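Local coordinates for uncharacterized protein (Bacteroides ovatus, PDB 4FS7) that is of unknown function but, as an extracellular leucine-rich repeat protein with BspA-type repeats, probably binds other proteins, at residues I6-Y11 and G24-L29; V44-V49 and T74-P79; Y57-I62 and S80-I85; G109-S114 and G132-K137; T151-E156 and N178-G183. All blocks are in the same frame, centred on the assembly; numbering follows the deposited sequence. Where two conformers were deposited one is given.

Contact 1: I6-Y11 and G24-L29; sequences IDEITY and GLREFL
Two backbone hydrogen bonds tie I6-Y11 to G24-L29. T10 N donates to G24 O at 2.9 Å and R26 N to E8 O at 2.8 Å, both nearly straight at the hydrogen, with each donor lying well above the plane of its carbonyl. Between them I9 and L25 form a non-hydrogen-bonded antiparallel pair.

The charged contact is side-on. R26 NE meets E8 OE1 at 3.1 Å, in the guanidinium plane, while R26 NH2 reaches the syn lone pair of E8 OE2 at 3.0 Å. Carboxylate and guanidinium planes stand 66° apart, so the grip is twisted, and a bend at chi3 of R26 (79°) brings its head round. F28 CZ lies over one guanidinium face, near its rim.

Apolar contact is slight: I9 CG1 and L25 CD2 are 4.2 Å apart, on the face against which V44 packs. On the other face T10 OG1 is hydrogen-bonded to S23 OG and to a water, which also reaches L25 O weakly. G24 suits its place because, at phi 155°, a CB would jam against the preceding carbonyl. The register is that of the beta hairpin formed by strands 9-13 and 19-25.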
# COMPACT_ATOMS: atom_id res chain seq x y z
N ILE A 6 29.53 32.89 2.10
CA ILE A 6 29.38 33.98 1.13
C ILE A 6 27.91 34.40 1.13
O ILE A 6 27.05 33.54 0.93
CB ILE A 6 29.80 33.58 -0.30
CG1 ILE A 6 31.26 33.11 -0.31
CG2 ILE A 6 29.55 34.71 -1.30
CD1 ILE A 6 32.30 34.17 -0.02
N ASP A 7 27.63 35.68 1.37
CA ASP A 7 26.27 36.17 1.52
C ASP A 7 25.54 35.28 2.55
O ASP A 7 26.03 35.13 3.69
CB ASP A 7 25.58 36.29 0.15
CG ASP A 7 26.32 37.26 -0.79
OD1 ASP A 7 26.71 38.34 -0.31
OD2 ASP A 7 26.53 36.95 -1.98
N GLU A 8 24.40 34.70 2.17
CA GLU A 8 23.59 33.96 3.13
C GLU A 8 23.93 32.47 3.21
O GLU A 8 23.30 31.74 3.96
CB GLU A 8 22.10 34.13 2.80
CG GLU A 8 21.59 35.57 2.84
CD GLU A 8 21.67 36.20 4.23
OE1 GLU A 8 21.52 35.48 5.25
OE2 GLU A 8 21.90 37.43 4.30
N ILE A 9 24.95 32.01 2.49
CA ILE A 9 25.16 30.57 2.26
C ILE A 9 26.51 30.11 2.78
O ILE A 9 27.52 30.83 2.64
CB ILE A 9 25.04 30.24 0.77
CG1 ILE A 9 23.65 30.69 0.27
CG2 ILE A 9 25.23 28.71 0.51
CD1 ILE A 9 23.49 30.66 -1.22
N THR A 10 26.55 28.93 3.39
CA THR A 10 27.78 28.34 3.87
C THR A 10 28.25 27.21 2.94
O THR A 10 27.43 26.54 2.31
CB THR A 10 27.72 27.84 5.34
OG1 THR A 10 26.93 26.62 5.42
CG2 THR A 10 27.13 28.91 6.22
N TYR A 11 29.57 27.02 2.88
CA TYR A 11 30.24 26.14 1.95
C TYR A 11 31.26 25.30 2.65
O TYR A 11 31.94 25.77 3.60
CB TYR A 11 30.92 26.94 0.81
CG TYR A 11 29.95 27.77 -0.00
CD1 TYR A 11 29.32 27.18 -1.11
CD2 TYR A 11 29.60 29.06 0.34
CE1 TYR A 11 28.41 27.88 -1.85
CE2 TYR A 11 28.72 29.78 -0.43
CZ TYR A 11 28.07 29.16 -1.51
OH TYR A 11 27.15 29.91 -2.23
N GLY A 24 24.88 24.70 3.95
CA GLY A 24 23.83 25.25 4.79
C GLY A 24 23.61 26.72 4.53
O GLY A 24 24.14 27.30 3.57
N LEU A 25 22.84 27.33 5.43
CA LEU A 25 22.60 28.75 5.47
C LEU A 25 23.24 29.37 6.69
O LEU A 25 23.41 28.72 7.71
CB LEU A 25 21.10 29.06 5.56
CG LEU A 25 20.29 28.78 4.31
CD1 LEU A 25 18.82 29.00 4.57
CD2 LEU A 25 20.78 29.67 3.17
N ARG A 26 23.60 30.63 6.55
CA ARG A 26 23.96 31.48 7.66
C ARG A 26 22.86 31.41 8.73
O ARG A 26 21.66 31.54 8.43
CB ARG A 26 24.15 32.91 7.14
CG ARG A 26 24.69 33.88 8.10
CD ARG A 26 25.14 35.12 7.38
NE ARG A 26 24.01 36.00 7.04
CZ ARG A 26 23.86 37.26 7.45
NH1 ARG A 26 24.77 37.85 8.22
NH2 ARG A 26 22.79 37.96 7.07
N GLU A 27 23.28 31.21 9.97
CA GLU A 27 22.36 31.08 11.09
C GLU A 27 22.67 32.12 12.16
O GLU A 27 23.83 32.34 12.51
CB GLU A 27 22.48 29.69 11.69
CG GLU A 27 22.02 28.58 10.73
CD GLU A 27 22.14 27.21 11.35
OE1 GLU A 27 23.27 26.70 11.48
OE2 GLU A 27 21.08 26.64 11.70
N PHE A 28 21.62 32.78 12.64
CA PHE A 28 21.78 33.64 13.83
C PHE A 28 21.53 32.82 15.11
O PHE A 28 20.54 32.05 15.20
CB PHE A 28 20.87 34.86 13.72
CG PHE A 28 21.18 35.72 12.53
CD1 PHE A 28 20.59 35.47 11.30
CD2 PHE A 28 22.10 36.75 12.62
CE1 PHE A 28 20.89 36.23 10.19
CE2 PHE A 28 22.41 37.53 11.51
CZ PHE A 28 21.80 37.27 10.30
N LEU A 29 22.44 32.95 16.07
CA LEU A 29 22.35 32.21 17.34
C LEU A 29 21.23 32.75 18.22
O LEU A 29 20.68 32.01 19.05
CB LEU A 29 23.67 32.24 18.11
CG LEU A 29 24.69 31.28 17.51
CD1 LEU A 29 26.07 31.49 18.09
CD2 LEU A 29 24.24 29.82 17.69
O HOH W 1 25.55 26.18 7.87

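Contact 2: V44-V49 and T74-P79; sequences VNIPPV and TEIKIP
I46 lays its CD1 beside I76 CG2 at 3.9 Å, the two side chains running next to each other and pointing the same way. Both carry CG1 anti to the carbonyl carbon (chi1 -60° in each), and the shared torsion, on backbones running the same way, gives the parallel course. The other branch of I46 does different work: CG2 meets P79 CD at 3.6 Å, the proline crossing it at about a right angle. The proline ring also lies against the I46 carbonyl, with CD 3.2 Å from I46 O, and its CB touches P48 CB. V44 CB and I76 CG1 extend the same apolar face, where I9, V59 and I62 also pack on V44 or I46. An alanine in place of I46 would probably loosen this layer, since the contacts of CD1 with I76 and of CG2 with P79 would both be lost.

N45 and K77 occupy the opposite face. There the amide crosses the lysine chain obliquely, ND2 coming to 3.5 Å from K77 CD, so the aliphatic part of the lysine makes the contact.

The backbone supplies the hydrogen bonds. V44 N donates to E75 O at 2.8 Å, K77 N to V44 O at 2.9 Å, nearly along the C=O axis, and I46 N to K77 O at 3.0 Å. The segments run 3° apart, and donors alternate between them. This is parallel pairing between strands neighbouring in the sheet, 42-45 with 73-77, and 73-77 is joined in turn by 98-99, as expected of the stacked coils of a leucine-rich repeat solenoid.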
# COMPACT_ATOMS: atom_id res chain seq x y z
N VAL A 44 16.65 31.49 -1.20
CA VAL A 44 18.06 31.10 -1.16
C VAL A 44 18.54 31.00 -2.58
O VAL A 44 18.10 30.14 -3.35
CB VAL A 44 18.27 29.79 -0.43
CG1 VAL A 44 19.73 29.33 -0.44
CG2 VAL A 44 17.79 29.90 1.01
N ASN A 45 19.45 31.89 -2.96
CA ASN A 45 19.91 31.98 -4.31
C ASN A 45 21.34 31.43 -4.42
O ASN A 45 22.30 32.15 -4.08
CB ASN A 45 19.83 33.43 -4.75
CG ASN A 45 19.64 33.56 -6.20
OD1 ASN A 45 20.23 32.79 -6.98
ND2 ASN A 45 18.80 34.53 -6.61
N ILE A 46 21.51 30.17 -4.82
CA ILE A 46 22.82 29.56 -4.77
C ILE A 46 23.59 29.93 -6.05
O ILE A 46 23.15 29.64 -7.16
CB ILE A 46 22.73 28.01 -4.67
CG1 ILE A 46 21.98 27.58 -3.38
CG2 ILE A 46 24.11 27.38 -4.78
CD1 ILE A 46 21.61 26.11 -3.33
N PRO A 47 24.77 30.55 -5.91
CA PRO A 47 25.55 30.92 -7.10
C PRO A 47 26.30 29.71 -7.67
O PRO A 47 26.59 28.73 -6.94
CB PRO A 47 26.49 31.98 -6.56
CG PRO A 47 26.77 31.51 -5.14
CD PRO A 47 25.44 30.99 -4.67
N PRO A 48 26.73 29.79 -8.94
CA PRO A 48 27.50 28.70 -9.55
C PRO A 48 28.98 28.72 -9.21
O PRO A 48 29.67 27.70 -9.36
CB PRO A 48 27.31 28.95 -11.04
CG PRO A 48 27.04 30.41 -11.15
CD PRO A 48 26.26 30.76 -9.95
N VAL A 49 29.45 29.89 -8.77
CA VAL A 49 30.87 30.15 -8.46
C VAL A 49 30.93 31.08 -7.27
O VAL A 49 30.12 32.01 -7.17
CB VAL A 49 31.64 30.79 -9.67
CG1 VAL A 49 33.09 31.05 -9.30
CG2 VAL A 49 31.58 29.93 -10.88
N THR A 74 11.44 29.60 1.61
CA THR A 74 10.31 29.43 0.72
C THR A 74 10.69 29.07 -0.71
O THR A 74 9.89 28.50 -1.43
CB THR A 74 9.39 30.64 0.73
OG1 THR A 74 10.05 31.77 0.17
CG2 THR A 74 8.89 30.93 2.20
N GLU A 75 11.91 29.42 -1.12
CA GLU A 75 12.38 29.15 -2.47
C GLU A 75 13.89 28.90 -2.43
O GLU A 75 14.61 29.65 -1.75
CB GLU A 75 12.11 30.34 -3.39
CG GLU A 75 12.75 30.19 -4.77
CD GLU A 75 12.32 31.24 -5.80
OE1 GLU A 75 11.67 32.24 -5.43
OE2 GLU A 75 12.68 31.05 -6.98
N ILE A 76 14.35 27.87 -3.16
CA ILE A 76 15.78 27.66 -3.38
C ILE A 76 16.01 27.60 -4.88
O ILE A 76 15.30 26.91 -5.61
CB ILE A 76 16.25 26.34 -2.71
CG1 ILE A 76 15.99 26.37 -1.19
CG2 ILE A 76 17.72 26.04 -3.04
CD1 ILE A 76 16.23 25.09 -0.44
N LYS A 77 16.97 28.40 -5.32
CA LYS A 77 17.40 28.47 -6.71
C LYS A 77 18.74 27.74 -6.81
O LYS A 77 19.73 28.16 -6.19
CB LYS A 77 17.52 29.93 -7.14
CG LYS A 77 16.23 30.76 -6.99
CD LYS A 77 16.42 32.18 -7.47
CE LYS A 77 15.15 32.77 -8.01
NZ LYS A 77 15.44 33.88 -8.98
N ILE A 78 18.78 26.68 -7.60
CA ILE A 78 19.95 25.85 -7.72
C ILE A 78 20.58 26.04 -9.10
O ILE A 78 19.90 25.87 -10.10
CB ILE A 78 19.62 24.35 -7.49
CG1 ILE A 78 18.91 24.13 -6.16
CG2 ILE A 78 20.88 23.51 -7.58
CD1 ILE A 78 18.61 22.64 -5.77
N PRO A 79 21.87 26.40 -9.18
CA PRO A 79 22.48 26.65 -10.47
C PRO A 79 22.78 25.35 -11.22
O PRO A 79 22.85 24.28 -10.63
CB PRO A 79 23.79 27.37 -10.10
CG PRO A 79 24.15 26.77 -8.78
CD PRO A 79 22.82 26.59 -8.08

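Contact 3: Y57-I62 and S80-I85; sequences YDVVSI and STVREI
R83 leaves its backbone with CG in the crowded position between N and carbonyl carbon (chi1 63°), which keeps the chain close to V60. Its CB stands 4.2 Å from V60 O, and CG comes closer to the same oxygen, at 3.5 Å. From CG to NE the chain is extended and runs alongside V60 in the same direction. At the tip NH1 lies 3.8 Å from V60 CB, so the valine covers one face of the guanidinium, while NH2 forms a salt bridge with E16.

V60 O is engaged by the main chain too: R83 N donates to it at 2.9 Å, from above the carbonyl plane. Two residues earlier, T81 OG1 donates to V59 O at 2.8 Å, in the plane of that carbonyl, its chi1 of 55° holding the hydroxyl in the crowded position. A valine in place of T81 lacks the hydroxyl that donates to V59 O, and would probably weaken the hold at this end of the contact. Further on, I62 N donates to E84 O at 3.0 Å, and a water bridges I62 O and E84 OE2. Among the buried polar atoms, S61 N has no partner in the model.

Beneath the bonds, V82 splits its methyls: CG2 lies 4.4 Å from V59 CG1, and CG1 is 4.2 Å from I62 CG1. The touching parts run 16° apart, and I62 pairs with I85 in parallel. The short, weakly bonded strand 84-85 thus adds in parallel to the mixed sheet that contains 55-62, at the N-terminal end of the repeat solenoid.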
# COMPACT_ATOMS: atom_id res chain seq x y z
N TYR A 57 35.92 28.91 -6.79
CA TYR A 57 35.45 27.59 -6.52
C TYR A 57 34.11 27.40 -7.21
O TYR A 57 33.22 28.20 -7.09
CB TYR A 57 35.31 27.38 -5.01
CG TYR A 57 36.61 27.52 -4.28
CD1 TYR A 57 37.46 26.44 -4.14
CD2 TYR A 57 37.01 28.72 -3.77
CE1 TYR A 57 38.68 26.54 -3.50
CE2 TYR A 57 38.28 28.84 -3.10
CZ TYR A 57 39.09 27.74 -3.00
OH TYR A 57 40.33 27.86 -2.37
N ASP A 58 33.99 26.30 -7.92
CA ASP A 58 32.75 25.91 -8.58
C ASP A 58 31.85 25.23 -7.57
O ASP A 58 32.30 24.35 -6.84
CB ASP A 58 33.09 24.96 -9.71
CG ASP A 58 33.91 25.66 -10.82
OD1 ASP A 58 33.48 26.74 -11.32
OD2 ASP A 58 35.01 25.17 -11.13
N VAL A 59 30.58 25.64 -7.55
CA VAL A 59 29.58 25.09 -6.64
C VAL A 59 28.93 23.89 -7.36
O VAL A 59 28.07 24.09 -8.23
CB VAL A 59 28.58 26.18 -6.26
CG1 VAL A 59 27.54 25.63 -5.25
CG2 VAL A 59 29.28 27.44 -5.67
N VAL A 60 29.35 22.68 -7.00
CA VAL A 60 29.00 21.49 -7.76
C VAL A 60 28.09 20.50 -7.05
O VAL A 60 27.67 19.54 -7.65
CB VAL A 60 30.26 20.78 -8.28
CG1 VAL A 60 31.08 21.75 -9.14
CG2 VAL A 60 31.10 20.18 -7.16
N SER A 61 27.77 20.76 -5.79
CA SER A 61 26.93 19.84 -5.04
C SER A 61 26.26 20.59 -3.90
O SER A 61 26.69 21.66 -3.46
CB SER A 61 27.69 18.63 -4.54
OG SER A 61 28.71 18.99 -3.66
N ILE A 62 25.19 19.96 -3.40
CA ILE A 62 24.54 20.35 -2.14
C ILE A 62 24.81 19.21 -1.18
O ILE A 62 24.58 18.04 -1.49
CB ILE A 62 23.04 20.65 -2.32
CG1 ILE A 62 22.88 21.88 -3.24
CG2 ILE A 62 22.36 20.89 -0.95
CD1 ILE A 62 21.50 22.13 -3.64
N SER A 80 23.01 25.45 -12.53
CA SER A 80 23.19 24.29 -13.38
C SER A 80 24.43 23.49 -13.08
O SER A 80 24.58 22.35 -13.53
CB SER A 80 23.21 24.69 -14.84
OG SER A 80 24.38 25.43 -15.14
N THR A 81 25.33 24.11 -12.33
CA THR A 81 26.58 23.50 -11.97
C THR A 81 26.47 22.44 -10.88
O THR A 81 27.38 21.62 -10.71
CB THR A 81 27.61 24.57 -11.53
OG1 THR A 81 27.03 25.37 -10.49
CG2 THR A 81 27.92 25.49 -12.75
N VAL A 82 25.35 22.44 -10.15
CA VAL A 82 25.11 21.45 -9.13
C VAL A 82 24.71 20.15 -9.79
O VAL A 82 23.69 20.07 -10.45
CB VAL A 82 24.08 21.94 -8.11
CG1 VAL A 82 23.54 20.79 -7.24
CG2 VAL A 82 24.66 23.03 -7.22
N ARG A 83 25.52 19.12 -9.57
CA ARG A 83 25.33 17.81 -10.19
C ARG A 83 25.01 16.70 -9.21
O ARG A 83 24.67 15.58 -9.65
CB ARG A 83 26.52 17.40 -11.04
CG ARG A 83 27.77 17.24 -10.34
CD ARG A 83 28.88 17.00 -11.38
NE ARG A 83 30.09 16.58 -10.68
CZ ARG A 83 31.20 17.31 -10.54
NH1 ARG A 83 31.35 18.51 -11.09
NH2 ARG A 83 32.20 16.80 -9.83
N GLU A 84 25.00 17.01 -7.93
CA GLU A 84 24.73 16.03 -6.88
C GLU A 84 24.06 16.74 -5.72
O GLU A 84 24.44 17.85 -5.37
CB GLU A 84 26.04 15.43 -6.41
CG GLU A 84 25.94 14.36 -5.36
CD GLU A 84 27.32 13.83 -4.97
OE1 GLU A 84 28.18 13.71 -5.87
OE2 GLU A 84 27.52 13.52 -3.77
N ILE A 85 23.04 16.12 -5.15
CA ILE A 85 22.29 16.65 -4.01
C ILE A 85 22.31 15.55 -2.94
O ILE A 85 21.93 14.41 -3.21
CB ILE A 85 20.86 17.04 -4.37
CG1 ILE A 85 20.87 18.14 -5.46
CG2 ILE A 85 20.11 17.48 -3.11
CD1 ILE A 85 19.45 18.51 -5.97
O HOH W 2 26.28 15.74 -1.86

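Contact 4: G109-S114 and G132-K137; sequences GRCTFS and GVEAFK
F113 and F136 lie side by side and point the same way, their chi1 angles nearly equal (-61° and -64°). The planes are only 7° apart, yet the centroids are separated by 5.2 Å, so the rings are slid past each other and barely overlap. Contact is made by F113 CD2 with F136 CE1, at 3.3 Å. F90 meets F113 and F158 meets F136, which places the pair in a row of phenylalanines running through neighbouring turns.

At the other end R110 and V133 again run alongside in one direction, and a bend at chi3 of R110 sets its guanidinium face over V133, with V133 CB 3.7 Å above the plane and offset toward the rim. C111, next to R110, meets E134 OE1 with its SG at 3.6 Å. S114 OG and E134 OE1 are bridged by a water, 2.7 Å from the serine.

Two main-chain bonds hold the segments in register: C111 N to V133 O at 2.9 Å, nearly along the C=O axis, and F113 N to A135 O at 2.8 Å. A135 O also sits at the edge of the F113 ring, in its plane. Each segment has a type II turn then a type I turn, so equivalent side chains start from like backbone positions, and at G132 any CB would strike R110 N. T112 OG1 and T112 N both donate to G109 O. The chemistry implies cohesion by repeated backbone bonding and apolar groups laid alongside one another, with charged and water-linked atoms kept at the more open margin.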
# COMPACT_ATOMS: atom_id res chain seq x y z
N GLY A 109 18.34 11.34 -3.38
CA GLY A 109 18.60 10.44 -2.28
C GLY A 109 17.51 10.33 -1.23
O GLY A 109 16.53 11.09 -1.19
N ARG A 110 17.78 9.42 -0.31
CA ARG A 110 16.97 9.22 0.91
C ARG A 110 16.50 10.53 1.54
O ARG A 110 17.34 11.37 1.86
CB ARG A 110 17.85 8.45 1.90
CG ARG A 110 17.26 8.17 3.28
CD ARG A 110 18.16 7.23 4.10
NE ARG A 110 18.02 5.84 3.66
CZ ARG A 110 17.09 5.00 4.12
NH1 ARG A 110 16.21 5.41 5.02
NH2 ARG A 110 17.01 3.76 3.66
N CYS A 111 15.19 10.66 1.75
CA CYS A 111 14.59 11.73 2.55
C CYS A 111 14.94 13.15 2.05
O CYS A 111 14.77 14.10 2.82
CB CYS A 111 14.97 11.60 4.03
SG CYS A 111 14.27 10.12 4.80
N THR A 112 15.31 13.32 0.78
CA THR A 112 15.78 14.64 0.35
C THR A 112 14.71 15.72 0.50
O THR A 112 15.04 16.85 0.87
CB THR A 112 16.27 14.56 -1.09
OG1 THR A 112 17.37 13.68 -1.13
CG2 THR A 112 16.71 15.93 -1.63
N PHE A 113 13.44 15.38 0.21
CA PHE A 113 12.34 16.29 0.33
C PHE A 113 11.30 15.80 1.33
O PHE A 113 10.16 16.26 1.31
CB PHE A 113 11.67 16.55 -1.02
CG PHE A 113 12.55 17.16 -2.04
CD1 PHE A 113 12.66 18.55 -2.12
CD2 PHE A 113 13.26 16.39 -2.96
CE1 PHE A 113 13.48 19.11 -3.08
CE2 PHE A 113 14.07 17.00 -3.94
CZ PHE A 113 14.14 18.35 -3.99
N SER A 114 11.68 14.86 2.19
CA SER A 114 10.76 14.36 3.18
C SER A 114 10.32 15.53 4.09
O SER A 114 11.15 16.31 4.59
CB SER A 114 11.41 13.29 4.00
OG SER A 114 10.47 12.81 4.99
N GLY A 132 15.27 7.83 -3.98
CA GLY A 132 15.55 7.08 -2.78
C GLY A 132 14.37 6.87 -1.86
O GLY A 132 13.28 7.37 -2.09
N VAL A 133 14.65 6.14 -0.78
CA VAL A 133 13.67 5.86 0.27
C VAL A 133 13.11 7.18 0.83
O VAL A 133 13.86 8.10 1.17
CB VAL A 133 14.30 5.00 1.36
CG1 VAL A 133 13.40 4.90 2.59
CG2 VAL A 133 14.60 3.64 0.80
N GLU A 134 11.79 7.29 0.88
CA GLU A 134 11.14 8.43 1.49
C GLU A 134 11.53 9.76 0.84
O GLU A 134 11.44 10.80 1.45
CB GLU A 134 11.36 8.45 2.99
CG GLU A 134 10.70 7.25 3.67
CD GLU A 134 11.04 7.08 5.12
OE1 GLU A 134 11.48 8.01 5.78
OE2 GLU A 134 10.81 5.96 5.64
N ALA A 135 11.95 9.73 -0.42
CA ALA A 135 12.52 10.94 -1.04
C ALA A 135 11.58 12.13 -1.05
O ALA A 135 12.01 13.27 -0.93
CB ALA A 135 13.01 10.61 -2.46
N PHE A 136 10.29 11.86 -1.30
CA PHE A 136 9.28 12.90 -1.42
C PHE A 136 8.15 12.74 -0.39
O PHE A 136 7.06 13.25 -0.59
CB PHE A 136 8.70 12.96 -2.83
CG PHE A 136 9.71 13.32 -3.89
CD1 PHE A 136 10.14 14.64 -4.03
CD2 PHE A 136 10.32 12.35 -4.68
CE1 PHE A 136 11.05 14.97 -4.98
CE2 PHE A 136 11.26 12.72 -5.63
CZ PHE A 136 11.62 14.03 -5.75
N LYS A 137 8.45 12.07 0.72
CA LYS A 137 7.41 11.74 1.70
C LYS A 137 6.79 13.02 2.26
O LYS A 137 7.48 13.90 2.82
CB LYS A 137 7.98 10.86 2.79
CG LYS A 137 6.98 10.49 3.87
CD LYS A 137 7.54 9.45 4.83
CE LYS A 137 6.46 8.92 5.76
NZ LYS A 137 6.95 7.76 6.58
O HOH W 3 10.94 10.51 6.30

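Contact 5: T151-E156 and N178-G183; sequences TVIGDE and NGLFSG
Only one backbone bond joins T151-E156 to N178-G183, E156 N donating to N178 O at 2.9 Å, with the donor nearly along the C=O axis although the angle at the hydrogen is a bent 137°. Two CA-H...O contacts flank it, D155 CA to N178 O and E156 CA to G179 O, the second at 3.3 Å. G179 has a positive phi (65°), and a CB there would run into E156 CG. Its carbonyl also accepts from S182 N, closing a type I turn. Such stacking of one turn on the next, with carbonyls aimed at amides of the neighbouring coil, belongs to the leucine-rich repeat solenoid of the BspA type.

I153 and L180 provide the apolar part. They cross at about a right angle, and CG2 of I153 presses on CD1 of L180 at 3.5 Å, tighter than usual van der Waals contact.

D155 and N178 cross obliquely, and a water donates to D155 OD1 at 2.6 Å while accepting from N178 N. A second water donates to both E156 OE2 and N178 OD1, the latter at 2.8 Å. The other carboxylate oxygen of E156, OE1, is held by K137 in a salt bridge.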
# COMPACT_ATOMS: atom_id res chain seq x y z
N THR A 151 15.20 3.72 -12.72
CA THR A 151 15.18 2.28 -12.56
C THR A 151 14.84 1.81 -11.15
O THR A 151 14.55 0.63 -10.95
CB THR A 151 16.53 1.66 -12.97
OG1 THR A 151 17.56 2.19 -12.15
CG2 THR A 151 16.84 1.93 -14.46
N VAL A 152 14.90 2.71 -10.18
CA VAL A 152 14.59 2.41 -8.77
C VAL A 152 13.83 3.56 -8.15
O VAL A 152 14.27 4.71 -8.28
CB VAL A 152 15.81 2.25 -7.87
CG1 VAL A 152 15.31 1.57 -6.58
CG2 VAL A 152 16.92 1.47 -8.51
N ILE A 153 12.75 3.24 -7.44
CA ILE A 153 12.07 4.18 -6.60
C ILE A 153 11.93 3.53 -5.25
O ILE A 153 11.31 2.46 -5.13
CB ILE A 153 10.69 4.62 -7.15
CG1 ILE A 153 10.80 5.20 -8.56
CG2 ILE A 153 10.05 5.64 -6.21
CD1 ILE A 153 9.44 5.46 -9.21
N GLY A 154 12.53 4.11 -4.22
CA GLY A 154 12.60 3.47 -2.93
C GLY A 154 11.31 3.44 -2.13
O GLY A 154 10.34 4.15 -2.41
N ASP A 155 11.33 2.63 -1.07
CA ASP A 155 10.22 2.49 -0.16
C ASP A 155 9.67 3.84 0.25
O ASP A 155 10.43 4.76 0.59
CB ASP A 155 10.66 1.77 1.14
CG ASP A 155 11.10 0.35 0.97
OD1 ASP A 155 11.02 -0.19 -0.14
OD2 ASP A 155 11.49 -0.25 2.01
N GLU A 156 8.34 3.96 0.24
CA GLU A 156 7.67 5.13 0.80
C GLU A 156 8.11 6.45 0.15
O GLU A 156 7.92 7.52 0.73
CB GLU A 156 7.81 5.19 2.33
CG GLU A 156 7.01 4.09 3.04
CD GLU A 156 6.89 4.28 4.53
OE1 GLU A 156 7.14 5.39 5.06
OE2 GLU A 156 6.54 3.30 5.22
N ASN A 178 7.79 -1.19 -1.12
CA ASN A 178 6.93 -1.13 0.05
C ASN A 178 6.45 0.31 0.34
O ASN A 178 7.23 1.26 0.37
CB ASN A 178 7.71 -1.77 1.22
CG ASN A 178 6.99 -1.70 2.54
OD1 ASN A 178 6.46 -0.68 2.92
ND2 ASN A 178 6.97 -2.81 3.25
N GLY A 179 5.14 0.47 0.51
CA GLY A 179 4.58 1.72 0.97
C GLY A 179 4.76 2.88 0.02
O GLY A 179 4.55 4.02 0.44
N LEU A 180 5.03 2.62 -1.25
CA LEU A 180 5.37 3.69 -2.19
C LEU A 180 4.40 4.84 -2.21
O LEU A 180 4.81 6.02 -2.23
CB LEU A 180 5.46 3.11 -3.58
CG LEU A 180 5.91 4.02 -4.70
CD1 LEU A 180 7.24 4.68 -4.40
CD2 LEU A 180 6.01 3.20 -6.01
N PHE A 181 3.09 4.54 -2.22
CA PHE A 181 2.05 5.54 -2.23
C PHE A 181 1.15 5.48 -0.98
O PHE A 181 -0.01 5.92 -0.99
CB PHE A 181 1.17 5.42 -3.49
CG PHE A 181 1.93 5.63 -4.75
CD1 PHE A 181 2.36 6.89 -5.10
CD2 PHE A 181 2.29 4.58 -5.58
CE1 PHE A 181 3.08 7.10 -6.23
CE2 PHE A 181 2.99 4.80 -6.72
CZ PHE A 181 3.40 6.06 -7.04
N SER A 182 1.68 4.95 0.12
CA SER A 182 0.90 4.79 1.35
C SER A 182 0.37 6.15 1.78
O SER A 182 1.14 7.09 1.90
CB SER A 182 1.77 4.23 2.45
OG SER A 182 1.00 4.01 3.63
N GLY A 183 -0.90 6.26 2.04
CA GLY A 183 -1.44 7.50 2.51
C GLY A 183 -1.72 8.61 1.50
O GLY A 183 -1.95 9.78 1.88
O HOH W 4 10.39 -2.61 -0.93
O HOH W 5 5.05 0.97 4.62

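In the fold
Contacts 1, 2 and 3 crowd the N-terminal end, their centres about 36 to 40 Å from the chain centre, those of contacts 4 and 5 about 17 and 9 Å. Contacts 2 and 3 cross along the chain and are joined by a probable hydrogen bond from V59 N to P48 O; contacts 1 and 3 reach neighbouring strands of one mixed sheet. Contact 1 is antiparallel; contacts 2 and 3 are parallel, with main-chain bonds over an apolar layer. Contacts 4 and 5 rest on loop-to-loop bonds, joined by a probable hydrogen bond from E134 N to D155 O. None is wholly core or surface: contact 1 has its charged pair exposed, whereas contact 5 has no exposed residue among those that touch.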